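Amine oxidase (Emericella nidulans, PDB 3PGB) probably catalyses the oxidation of primary amines such as methylamine, using a copper ion and a topaquinone cofactor held in each subunit. Local coordinates at residues 388-393 against 529-534; 394-399 against 509-514; 398-403 against 632-637; 694-699 against 711-716. All blocks are in the same frame, centred on the assembly; numbering follows the deposited sequence.

Interaction 1 of 4, residues 388-393 against 529-534. With CU (copper (II) ion), chain D.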
loop_
_atom_site.group_PDB
_atom_site.type_symbol
_atom_site.label_atom_id
_atom_site.label_comp_id
_atom_site.label_asym_id
_atom_site.label_seq_id
_atom_site.Cartn_x
_atom_site.Cartn_y
_atom_site.Cartn_z
ATOM N N HIS A 388 -11.438 5.823 18.417
ATOM C CA HIS A 388 -12.639 6.629 18.623
ATOM C C HIS A 388 -13.849 5.905 18.054
ATOM O O HIS A 388 -13.925 5.677 16.855
ATOM C CB HIS A 388 -12.474 7.982 17.936
ATOM C CG HIS A 388 -13.399 9.039 18.449
ATOM N ND1 HIS A 388 -14.771 8.916 18.404
ATOM C CD2 HIS A 388 -13.147 10.246 19.006
ATOM C CE1 HIS A 388 -15.324 9.998 18.919
ATOM N NE2 HIS A 388 -14.360 10.822 19.291
ATOM N N TYR A 389 -14.790 5.549 18.921
ATOM C CA TYR A 389 -15.993 4.815 18.519
ATOM C C TYR A 389 -17.220 5.725 18.367
ATOM O O TYR A 389 -17.179 6.916 18.675
ATOM C CB TYR A 389 -16.294 3.716 19.538
ATOM C CG TYR A 389 -15.288 2.603 19.518
ATOM C CD1 TYR A 389 -14.027 2.767 20.088
ATOM C CD2 TYR A 389 -15.590 1.384 18.931
ATOM C CE1 TYR A 389 -13.101 1.745 20.061
ATOM C CE2 TYR A 389 -14.673 0.365 18.903
ATOM C CZ TYR A 389 -13.430 0.548 19.464
ATOM O OH TYR A 389 -12.526 -0.487 19.431
ATOM N N ALA A 390 -18.302 5.132 17.867
ATOM C CA ALA A 390 -19.597 5.796 17.756
ATOM C C ALA A 390 -20.661 4.717 17.753
ATOM O O ALA A 390 -20.404 3.599 17.294
ATOM C CB ALA A 390 -19.677 6.620 16.482
ATOM N N ALA A 391 -21.845 5.043 18.265
ATOM C CA ALA A 391 -22.938 4.079 18.339
ATOM C C ALA A 391 -24.226 4.746 18.795
ATOM O O ALA A 391 -24.218 5.896 19.227
ATOM C CB ALA A 391 -22.577 2.942 19.278
ATOM N N ASN A 392 -25.329 4.012 18.702
ATOM C CA ASN A 392 -26.605 4.473 19.232
ATOM C C ASN A 392 -26.747 4.150 20.722
ATOM O O ASN A 392 -27.770 4.464 21.320
ATOM C CB ASN A 392 -27.768 3.855 18.444
ATOM C CG ASN A 392 -29.064 4.643 18.579
ATOM O OD1 ASN A 392 -29.060 5.821 18.934
ATOM N ND2 ASN A 392 -30.182 3.994 18.280
ATOM N N ASP A 393 -25.733 3.521 21.318
ATOM C CA ASP A 393 -25.717 3.251 22.754
ATOM C C ASP A 393 -24.647 4.121 23.422
ATOM O O ASP A 393 -23.708 4.541 22.762
ATOM C CB ASP A 393 -25.523 1.750 23.026
ATOM C CG ASP A 393 -24.079 1.279 22.864
ATOM O OD1 ASP A 393 -23.183 1.794 23.571
ATOM O OD2 ASP A 393 -23.852 0.343 22.064
ATOM N N GLY A 529 -20.969 -5.072 14.555
ATOM C CA GLY A 529 -19.551 -4.858 14.360
ATOM C C GLY A 529 -19.116 -3.506 14.883
ATOM O O GLY A 529 -17.954 -3.340 15.243
ATOM N N SER A 530 -20.055 -2.553 14.929
ATOM C CA SER A 530 -19.827 -1.204 15.457
ATOM C C SER A 530 -19.031 -0.388 14.438
ATOM O O SER A 530 -19.015 -0.721 13.247
ATOM C CB SER A 530 -19.126 -1.252 16.827
ATOM O OG SER A 530 -19.358 -0.083 17.599
ATOM N N MET A 531 -18.403 0.697 14.893
ATOM C CA MET A 531 -17.536 1.494 14.036
ATOM C C MET A 531 -16.532 2.259 14.873
ATOM O O MET A 531 -16.829 2.638 16.000
ATOM C CB MET A 531 -18.354 2.461 13.173
ATOM C CG MET A 531 -19.206 3.460 13.941
ATOM S SD MET A 531 -20.252 4.464 12.865
ATOM C CE MET A 531 -19.011 5.308 11.873
ATOM N N HIS A 532 -15.338 2.467 14.329
ATOM C CA HIS A 532 -14.319 3.247 15.020
ATOM C C HIS A 532 -13.231 3.730 14.072
ATOM O O HIS A 532 -12.977 3.109 13.037
ATOM C CB HIS A 532 -13.695 2.441 16.171
ATOM C CG HIS A 532 -13.119 1.124 15.748
ATOM N ND1 HIS A 532 -13.865 -0.032 15.695
ATOM C CD2 HIS A 532 -11.870 0.784 15.350
ATOM C CE1 HIS A 532 -13.102 -1.026 15.277
ATOM N NE2 HIS A 532 -11.885 -0.560 15.064
ATOM N N ASP A 533 -12.609 4.852 14.424
ATOM C CA ASP A 533 -11.439 5.345 13.710
ATOM C C ASP A 533 -10.178 4.996 14.496
ATOM O O ASP A 533 -10.086 5.264 15.700
ATOM C CB ASP A 533 -11.506 6.861 13.512
ATOM C CG ASP A 533 -12.358 7.275 12.316
ATOM O OD1 ASP A 533 -12.917 6.403 11.608
ATOM O OD2 ASP A 533 -12.462 8.501 12.088
ATOM N N HIS A 534 -9.223 4.375 13.813
ATOM C CA HIS A 534 -7.884 4.223 14.340
ATOM C C HIS A 534 -7.100 5.419 13.844
ATOM O O HIS A 534 -7.062 5.675 12.634
ATOM C CB HIS A 534 -7.213 2.963 13.806
ATOM C CG HIS A 534 -7.793 1.689 14.326
ATOM N ND1 HIS A 534 -7.457 1.165 15.554
ATOM C CD2 HIS A 534 -8.658 0.814 13.765
ATOM C CE1 HIS A 534 -8.103 0.029 15.735
ATOM N NE2 HIS A 534 -8.838 -0.208 14.663
HETATM CU CU CU D . -10.361 -1.529 14.121
HETATM O O HOH W 1 -10.045 -3.401 15.718
#
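Tyr389 and His532 run alongside each other in the same direction where two antiparallel strands meet at the copper site of the amine oxidase catalytic domain. His532 and His534 form the His-X-His motif of this family. Their strand bonds to its neighbour through the hydrogen-bonded pair His388 and Asp533, with Asp533 N giving to His388 O at 2.9 Å and His388 N returning the bond to Asp533 O; Tyr389 and His532 are the non-hydrogen-bonded pair. Tyr389 is a second-shell residue whose ring and hydroxyl rest against the ligand His532. Tyr389 CB is 3.7 Å from Met531 O, and CD2 comes within 3.4 Å of the same oxygen. The ring takes His532 CB against the middle of its face, 3.4 Å from the plane, in a CH-pi contact. Farther out, Tyr389 CE2 is 3.3 Å from His532 ND1, the two ring planes inclined at 36°. The hydroxyl OH ends over the imidazole centre of His532 and hydrogen-bonds O4 of the topaquinone at position 484. On the other face, the Asp533 carboxylate bonds Thr628 and His697. With His698 ND1 as third histidine ligand, copper is bound by His532 NE2 at 2.0 Å and His534 NE2 at 2.1 Å.

Interaction 2 of 4, residues 394-399 against 509-514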
loop_
_atom_site.group_PDB
_atom_site.type_symbol
_atom_site.label_atom_id
_atom_site.label_comp_id
_atom_site.label_asym_id
_atom_site.label_seq_id
_atom_site.Cartn_x
_atom_site.Cartn_y
_atom_site.Cartn_z
ATOM N N PRO A 394 -24.795 4.410 24.728
ATOM C CA PRO A 394 -23.923 5.383 25.384
ATOM C C PRO A 394 -22.504 4.903 25.674
ATOM O O PRO A 394 -21.591 5.723 25.765
ATOM C CB PRO A 394 -24.640 5.647 26.707
ATOM C CG PRO A 394 -25.350 4.375 27.003
ATOM C CD PRO A 394 -25.748 3.800 25.675
ATOM N N VAL A 395 -22.319 3.601 25.854
ATOM C CA VAL A 395 -20.991 3.074 26.138
ATOM C C VAL A 395 -20.110 3.181 24.891
ATOM O O VAL A 395 -19.052 3.824 24.919
ATOM C CB VAL A 395 -21.055 1.623 26.659
ATOM C CG1 VAL A 395 -19.696 0.921 26.506
ATOM C CG2 VAL A 395 -21.522 1.611 28.121
ATOM N N GLN A 396 -20.557 2.571 23.801
ATOM C CA GLN A 396 -19.814 2.612 22.542
ATOM C C GLN A 396 -19.732 4.008 21.959
ATOM O O GLN A 396 -18.727 4.350 21.334
ATOM C CB GLN A 396 -20.418 1.660 21.504
ATOM C CG GLN A 396 -20.046 0.215 21.725
ATOM C CD GLN A 396 -18.564 -0.010 21.591
ATOM O OE1 GLN A 396 -18.030 -0.042 20.483
ATOM N NE2 GLN A 396 -17.884 -0.154 22.725
ATOM N N SER A 397 -20.774 4.811 22.163
ATOM C CA SER A 397 -20.751 6.214 21.729
ATOM C C SER A 397 -19.638 7.006 22.417
ATOM O O SER A 397 -19.054 7.905 21.827
ATOM C CB SER A 397 -22.103 6.887 21.989
ATOM O OG SER A 397 -22.079 8.256 21.627
ATOM N N SER A 398 -19.340 6.650 23.659
ATOM C CA SER A 398 -18.428 7.425 24.492
ATOM C C SER A 398 -16.983 6.954 24.455
ATOM O O SER A 398 -16.111 7.662 24.946
ATOM C CB SER A 398 -18.911 7.396 25.942
ATOM O OG SER A 398 -20.228 7.913 26.057
ATOM N N VAL A 399 -16.712 5.768 23.909
ATOM C CA VAL A 399 -15.339 5.252 23.912
ATOM C C VAL A 399 -14.440 6.044 22.959
ATOM O O VAL A 399 -14.740 6.197 21.774
ATOM C CB VAL A 399 -15.254 3.747 23.567
ATOM C CG1 VAL A 399 -13.806 3.334 23.372
ATOM C CG2 VAL A 399 -15.871 2.910 24.666
ATOM N N GLN A 509 -13.778 -4.420 19.543
ATOM C CA GLN A 509 -14.663 -4.097 20.646
ATOM C C GLN A 509 -16.050 -3.927 20.069
ATOM O O GLN A 509 -16.347 -2.940 19.386
ATOM C CB GLN A 509 -14.232 -2.855 21.413
ATOM C CG GLN A 509 -15.014 -2.713 22.701
ATOM C CD GLN A 509 -14.508 -1.604 23.566
ATOM O OE1 GLN A 509 -15.124 -0.543 23.647
ATOM N NE2 GLN A 509 -13.378 -1.830 24.219
ATOM N N SER A 510 -16.892 -4.908 20.373
ATOM C CA SER A 510 -18.183 -5.091 19.732
ATOM C C SER A 510 -19.219 -4.110 20.263
ATOM O O SER A 510 -18.934 -3.320 21.158
ATOM C CB SER A 510 -18.634 -6.528 19.989
ATOM O OG SER A 510 -19.827 -6.840 19.319
ATOM N N ALA A 511 -20.415 -4.156 19.687
ATOM C CA ALA A 511 -21.553 -3.374 20.162
ATOM C C ALA A 511 -22.805 -4.233 20.082
ATOM O O ALA A 511 -22.923 -5.072 19.188
ATOM C CB ALA A 511 -21.720 -2.115 19.327
ATOM N N TYR A 512 -23.730 -4.037 21.019
ATOM C CA TYR A 512 -24.997 -4.770 21.008
ATOM C C TYR A 512 -25.811 -4.344 19.794
ATOM O O TYR A 512 -25.816 -3.168 19.426
ATOM C CB TYR A 512 -25.788 -4.530 22.300
ATOM C CG TYR A 512 -26.877 -5.554 22.550
ATOM C CD1 TYR A 512 -26.559 -6.880 22.853
ATOM C CD2 TYR A 512 -28.217 -5.201 22.494
ATOM C CE1 TYR A 512 -27.552 -7.826 23.086
ATOM C CE2 TYR A 512 -29.217 -6.135 22.719
ATOM C CZ TYR A 512 -28.878 -7.442 23.020
ATOM O OH TYR A 512 -29.870 -8.357 23.244
ATOM N N TYR A 513 -26.491 -5.302 19.173
ATOM C CA TYR A 513 -27.142 -5.069 17.876
ATOM C C TYR A 513 -28.314 -4.107 17.967
ATOM O O TYR A 513 -28.560 -3.342 17.034
ATOM C CB TYR A 513 -27.621 -6.386 17.262
ATOM C CG TYR A 513 -28.994 -6.842 17.719
ATOM C CD1 TYR A 513 -30.109 -6.671 16.904
ATOM C CD2 TYR A 513 -29.176 -7.441 18.967
ATOM C CE1 TYR A 513 -31.374 -7.085 17.316
ATOM C CE2 TYR A 513 -30.436 -7.864 19.388
ATOM C CZ TYR A 513 -31.529 -7.682 18.559
ATOM O OH TYR A 513 -32.772 -8.096 18.968
ATOM N N ALA A 514 -29.022 -4.149 19.095
ATOM C CA ALA A 514 -30.336 -3.530 19.213
ATOM C C ALA A 514 -30.304 -2.048 18.870
ATOM O O ALA A 514 -29.633 -1.267 19.533
ATOM C CB ALA A 514 -30.905 -3.745 20.617
#
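Gln396 lays its side chain over the backbone of Ser510, between Ala511 on one hand and the amide of Gln509 on the other. The chain bends at CG (chi2 -63°), which places CD 3.4 Å from Ser510 O, while CG itself packs on Ala511 CB at 3.7 Å. At the tip, Gln396 NE2 donates to Gln509 OE1 over 2.9 Å, with an N-H...O angle of 151°. The acceptor lies in the amide plane of Gln396 and the donor lies on a lone pair of Gln509 OE1, yet the two amide planes are turned 66° apart: a bond can be well directed at both ends although its flat groups are not coplanar. Gln509 reaches this position with an extended chain, and its OE1 also meets Val399 CG2 tip to tip at 3.7 Å.

The remaining amide atoms are bonded too. Gln396 OE1 accepts from Ser530 OG, and Gln509 NE2 is hydrogen-bonded to Tyr401 OH, so two buried glutamines are held by both ends of their amides. The Tyr389 ring touches Gln396, Val399 and Gln509 alike, which ties this polar network to the surroundings of the copper site.

The short helix 394-398 is preceded by the N-cap Asp393, whose OD1 accepts from Gln396 N, and near its end Ser398 OG donates to Pro394 O at 2.6 Å. It links strand 374-389 to strand 400-402, with strands 235-242 and 255-263 packing against Pro394 and Val395, while strand 511-512 pairs with strand 527-528 in a small antiparallel sheet.

Interaction 3 of 4, residues 398-403 against 632-637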
loop_
_atom_site.group_PDB
_atom_site.type_symbol
_atom_site.label_atom_id
_atom_site.label_comp_id
_atom_site.label_asym_id
_atom_site.label_seq_id
_atom_site.Cartn_x
_atom_site.Cartn_y
_atom_site.Cartn_z
ATOM N N SER A 398 -19.340 6.650 23.659
ATOM C CA SER A 398 -18.428 7.425 24.492
ATOM C C SER A 398 -16.983 6.954 24.455
ATOM O O SER A 398 -16.111 7.662 24.946
ATOM C CB SER A 398 -18.911 7.396 25.942
ATOM O OG SER A 398 -20.228 7.913 26.057
ATOM N N VAL A 399 -16.712 5.768 23.909
ATOM C CA VAL A 399 -15.339 5.252 23.912
ATOM C C VAL A 399 -14.440 6.044 22.959
ATOM O O VAL A 399 -14.740 6.197 21.774
ATOM C CB VAL A 399 -15.254 3.747 23.567
ATOM C CG1 VAL A 399 -13.806 3.334 23.372
ATOM C CG2 VAL A 399 -15.871 2.910 24.666
ATOM N N ALA A 400 -13.351 6.567 23.509
ATOM C CA ALA A 400 -12.296 7.195 22.728
ATOM C C ALA A 400 -10.965 6.859 23.397
ATOM O O ALA A 400 -10.396 7.675 24.115
ATOM C CB ALA A 400 -12.510 8.694 22.642
ATOM N N TYR A 401 -10.496 5.633 23.168
ATOM C CA TYR A 401 -9.267 5.145 23.788
ATOM C C TYR A 401 -8.054 5.953 23.343
ATOM O O TYR A 401 -7.892 6.258 22.164
ATOM C CB TYR A 401 -9.015 3.663 23.456
ATOM C CG TYR A 401 -9.980 2.694 24.103
ATOM C CD1 TYR A 401 -10.128 2.650 25.479
ATOM C CD2 TYR A 401 -10.723 1.808 23.339
ATOM C CE1 TYR A 401 -11.000 1.774 26.074
ATOM C CE2 TYR A 401 -11.600 0.924 23.928
ATOM C CZ TYR A 401 -11.733 0.912 25.301
ATOM O OH TYR A 401 -12.601 0.040 25.919
ATOM N N LEU A 402 -7.222 6.303 24.315
ATOM C CA LEU A 402 -5.912 6.865 24.079
ATOM C C LEU A 402 -4.944 5.889 24.733
ATOM O O LEU A 402 -4.800 5.872 25.956
ATOM C CB LEU A 402 -5.817 8.267 24.678
ATOM C CG LEU A 402 -6.710 9.314 23.987
ATOM C CD1 LEU A 402 -6.891 10.554 24.851
ATOM C CD2 LEU A 402 -6.158 9.690 22.606
ATOM N N ASP A 403 -4.300 5.066 23.907
ATOM C CA ASP A 403 -3.649 3.838 24.378
ATOM C C ASP A 403 -2.406 4.004 25.254
ATOM O O ASP A 403 -2.045 3.078 25.975
ATOM C CB ASP A 403 -3.312 2.928 23.189
ATOM C CG ASP A 403 -4.508 2.132 22.704
ATOM O OD1 ASP A 403 -5.355 1.742 23.541
ATOM O OD2 ASP A 403 -4.589 1.885 21.482
ATOM N N SER A 632 -14.992 16.410 18.752
ATOM C CA SER A 632 -15.473 15.264 19.524
ATOM C C SER A 632 -15.885 15.630 20.951
ATOM O O SER A 632 -15.144 16.299 21.667
ATOM C CB SER A 632 -14.404 14.170 19.570
ATOM O OG SER A 632 -14.709 13.198 20.552
ATOM N N SER A 633 -17.075 15.192 21.345
ATOM C CA SER A 633 -17.543 15.339 22.719
ATOM C C SER A 633 -16.784 14.403 23.664
ATOM O O SER A 633 -16.624 14.710 24.844
ATOM C CB SER A 633 -19.051 15.062 22.811
ATOM O OG SER A 633 -19.804 16.016 22.075
ATOM N N ASN A 634 -16.320 13.265 23.151
ATOM C CA ASN A 634 -15.532 12.331 23.955
ATOM C C ASN A 634 -14.159 12.883 24.328
ATOM O O ASN A 634 -13.687 12.713 25.460
ATOM C CB ASN A 634 -15.307 11.020 23.202
ATOM C CG ASN A 634 -16.564 10.213 23.025
ATOM O OD1 ASN A 634 -17.616 10.534 23.580
ATOM N ND2 ASN A 634 -16.460 9.147 22.242
ATOM N N LEU A 635 -13.516 13.523 23.357
ATOM C CA LEU A 635 -12.118 13.908 23.483
ATOM C C LEU A 635 -11.941 15.284 24.084
ATOM O O LEU A 635 -11.041 15.497 24.890
ATOM C CB LEU A 635 -11.434 13.869 22.113
ATOM C CG LEU A 635 -11.112 12.490 21.550
ATOM C CD1 LEU A 635 -10.379 12.639 20.231
ATOM C CD2 LEU A 635 -10.284 11.693 22.541
ATOM N N VAL A 636 -12.791 16.220 23.673
ATOM C CA VAL A 636 -12.630 17.624 24.029
ATOM C C VAL A 636 -11.229 18.075 23.575
ATOM O O VAL A 636 -10.973 18.106 22.375
ATOM C CB VAL A 636 -12.939 17.868 25.525
ATOM C CG1 VAL A 636 -12.938 19.356 25.849
ATOM C CG2 VAL A 636 -14.289 17.265 25.873
ATOM N N HIS A 637 -10.318 18.383 24.495
ATOM C CA HIS A 637 -8.983 18.860 24.102
ATOM C C HIS A 637 -7.899 17.762 24.134
ATOM O O HIS A 637 -6.720 18.061 23.926
ATOM C CB HIS A 637 -8.553 20.038 24.990
ATOM C CG HIS A 637 -9.459 21.227 24.905
ATOM N ND1 HIS A 637 -9.702 21.897 23.724
ATOM C CD2 HIS A 637 -10.159 21.887 25.860
ATOM C CE1 HIS A 637 -10.524 22.906 23.951
ATOM N NE2 HIS A 637 -10.815 22.924 25.240
#
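Asn634 presses its side-chain amide against the backbone of Ser398, and this is the tightly packed part of the contact. Asn634 OD1 is 3.3 Å from Ser398 CA, and its CG, set against Ser398 by a chi1 of -69°, comes within 3.2 Å of Ser398 O. Although Asn634 ND2 lies only 3.1 Å from that carbonyl oxygen, the angle is poor and no hydrogen bond results; ND2 gives its bond instead to the preceding carbonyl, Ser397 O, at the end of the helix. This illustrates that closeness alone does not make a polar bond, and that an amide may rest on one residue while bonding to the carbonyl of the residue before it. Asn634 CB packs on Ala400 CB at 3.7 Å.

Ala400 CB also meets Leu635 CD2 at 3.7 Å, but farther along the strand the contact becomes looser: Leu402 CD1 only approaches Leu635 CD2, at 4.3 Å. On the far side of the loop, Ser633, Val636 and His637 are partly exposed, and Ser633 OG bonds to the backbone N of Asn572 of the second subunit.

The loop is shaped from within by Ser632, whose OG accepts from Leu635 N at 3.1 Å and is also hydrogen-bonded to His388 NE2. That bond to the backbone three residues on is an ST motif. It belongs to the turn that packs against strand 400-402, which in this copper amine oxidase domain leads directly into Asp403, the predicted proton acceptor of the active site.

Interaction 4 of 4, residues 694-699 against 711-716. With CU (copper (II) ion), chain D.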
loop_
_atom_site.group_PDB
_atom_site.type_symbol
_atom_site.label_atom_id
_atom_site.label_comp_id
_atom_site.label_asym_id
_atom_site.label_seq_id
_atom_site.Cartn_x
_atom_site.Cartn_y
_atom_site.Cartn_z
ATOM N N LEU A 694 -1.007 7.876 10.940
ATOM C CA LEU A 694 -1.470 6.687 10.256
ATOM C C LEU A 694 -2.847 6.409 10.838
ATOM O O LEU A 694 -3.115 6.770 11.986
ATOM C CB LEU A 694 -0.524 5.509 10.486
ATOM C CG LEU A 694 0.948 5.690 10.094
ATOM C CD1 LEU A 694 1.643 4.338 10.075
ATOM C CD2 LEU A 694 1.113 6.376 8.765
ATOM N N GLY A 695 -3.733 5.798 10.061
ATOM C CA GLY A 695 -5.078 5.532 10.549
ATOM C C GLY A 695 -6.010 4.844 9.574
ATOM O O GLY A 695 -5.698 4.717 8.393
ATOM N N MET A 696 -7.161 4.412 10.089
ATOM C CA MET A 696 -8.143 3.630 9.333
ATOM C C MET A 696 -9.551 3.955 9.801
ATOM O O MET A 696 -9.761 4.200 10.988
ATOM C CB MET A 696 -7.947 2.143 9.599
ATOM C CG MET A 696 -6.667 1.543 9.088
ATOM S SD MET A 696 -5.982 0.378 10.288
ATOM C CE MET A 696 -4.776 1.420 11.122
ATOM N N HIS A 697 -10.511 3.930 8.878
ATOM C CA HIS A 697 -11.918 3.929 9.238
ATOM C C HIS A 697 -12.346 2.472 9.238
ATOM O O HIS A 697 -12.305 1.811 8.198
ATOM C CB HIS A 697 -12.762 4.719 8.236
ATOM C CG HIS A 697 -12.318 6.135 8.049
ATOM N ND1 HIS A 697 -12.478 7.102 9.018
ATOM C CD2 HIS A 697 -11.729 6.750 6.997
ATOM C CE1 HIS A 697 -11.997 8.250 8.573
ATOM N NE2 HIS A 697 -11.542 8.064 7.348
ATOM N N HIS A 698 -12.748 1.971 10.401
ATOM C CA HIS A 698 -13.027 0.552 10.562
ATOM C C HIS A 698 -14.475 0.332 10.974
ATOM O O HIS A 698 -14.861 0.624 12.110
ATOM C CB HIS A 698 -12.064 -0.053 11.585
ATOM C CG HIS A 698 -12.048 -1.552 11.598
ATOM N ND1 HIS A 698 -11.433 -2.277 12.595
ATOM C CD2 HIS A 698 -12.580 -2.459 10.746
ATOM C CE1 HIS A 698 -11.580 -3.567 12.352
ATOM N NE2 HIS A 698 -12.271 -3.705 11.236
ATOM N N VAL A 699 -15.270 -0.160 10.024
ATOM C CA VAL A 699 -16.631 -0.602 10.276
ATOM C C VAL A 699 -16.638 -2.124 10.157
ATOM O O VAL A 699 -16.879 -2.657 9.078
ATOM C CB VAL A 699 -17.624 0.019 9.268
ATOM C CG1 VAL A 699 -19.059 -0.359 9.634
ATOM C CG2 VAL A 699 -17.461 1.533 9.230
ATOM N N THR A 711 -4.157 -8.170 6.692
ATOM C CA THR A 711 -4.083 -7.905 5.258
ATOM C C THR A 711 -4.715 -6.572 4.893
ATOM O O THR A 711 -4.154 -5.801 4.127
ATOM C CB THR A 711 -4.811 -8.991 4.448
ATOM O OG1 THR A 711 -5.954 -9.439 5.187
ATOM C CG2 THR A 711 -3.883 -10.162 4.146
ATOM N N THR A 712 -5.896 -6.322 5.438
ATOM C CA THR A 712 -6.694 -5.166 5.062
ATOM C C THR A 712 -6.673 -4.052 6.108
ATOM O O THR A 712 -6.846 -2.890 5.758
ATOM C CB THR A 712 -8.139 -5.593 4.773
ATOM O OG1 THR A 712 -8.601 -6.455 5.816
ATOM C CG2 THR A 712 -8.205 -6.342 3.451
ATOM N N ALA A 713 -6.465 -4.393 7.380
ATOM C CA ALA A 713 -6.315 -3.383 8.432
ATOM C C ALA A 713 -4.872 -2.872 8.428
ATOM O O ALA A 713 -4.030 -3.335 9.190
ATOM C CB ALA A 713 -6.686 -3.963 9.787
ATOM N N HIS A 714 -4.604 -1.901 7.564
ATOM C CA HIS A 714 -3.241 -1.507 7.231
ATOM C C HIS A 714 -3.196 -0.024 6.881
ATOM O O HIS A 714 -4.129 0.517 6.294
ATOM C CB HIS A 714 -2.746 -2.368 6.065
ATOM C CG HIS A 714 -1.394 -1.993 5.542
ATOM N ND1 HIS A 714 -0.321 -1.731 6.365
ATOM C CD2 HIS A 714 -0.928 -1.890 4.276
ATOM C CE1 HIS A 714 0.740 -1.455 5.629
ATOM N NE2 HIS A 714 0.399 -1.544 4.357
ATOM N N SER A 715 -2.105 0.623 7.270
ATOM C CA SER A 715 -1.917 2.044 7.055
ATOM C C SER A 715 -0.420 2.327 7.110
ATOM O O SER A 715 0.287 1.777 7.958
ATOM C CB SER A 715 -2.662 2.836 8.129
ATOM O OG SER A 715 -2.525 4.229 7.943
ATOM N N GLY A 716 0.074 3.160 6.200
ATOM C CA GLY A 716 1.502 3.422 6.143
ATOM C C GLY A 716 1.882 4.696 5.426
ATOM O O GLY A 716 1.148 5.184 4.569
HETATM CU CU CU D . -10.361 -1.529 14.121
HETATM O O HOH W 1 -10.045 -3.401 15.718
#
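Gly695 N donates to Ser715 OG at 2.9 Å, with an N-H...O angle of 149°, in the one hydrogen bond between the two segments. A chi1 of -179° turns OG toward Gly695 N, and the same OG of Ser715 lies 3.5 Å from Leu694 CB. Around this bond, side chains of one strand pack on the backbone and side chains of the other. Leu694 spreads its methyls over the neighbouring backbone, CD1 at 3.6 Å from Ser715 O and CD2 at 3.8 Å from Gly716 C. Met696 bends so that SD is 3.8 Å from His714 N, while its CE reaches Ser715 CB at 3.9 Å.

One shell out, each strand is held by a different partner: 694-698 bonds to strand 532-542, 714-716 to strand 498-504. Their directions are 148° apart, consistent with strands of different sheets in the beta-sandwich domain. Strand 694-698 ends at His698, whose ND1 binds the copper ion at 2.0 Å beside His532 and His534, and whose NE2 is hydrogen-bonded to Asp704 OD1. That second bond probably fixes the rotation of the imidazole.

Ser715 OG accepts from Gly695 and is bonded to Gly623 O, a carbonyl that can only accept. The hydroxyl must therefore give its proton there, and one buried oxygen couples three segments of chain.

All four contacts are largely buried and belong to the copper amine oxidase domain, but their chemistry follows their place in it. Interactions 1 and 4 share the copper ion and its water, and their strands 532-542 and 686-698 are neighbours: interaction 1 relies on backbone pairing and a CH-pi contact, interaction 4 on side chains packed over backbone with a single hydroxyl bond. Interactions 2 and 3 lie farther from the metal and share Ser398 and Val399, one joined by side-chain amides, the other by a loop resting on a strand. Interaction 1 links them, with Tyr389 N to Val399 O at 2.9 Å. Residues touching in interactions 1 to 3 are all buried; interaction 4 includes the partly exposed Met696 and His714.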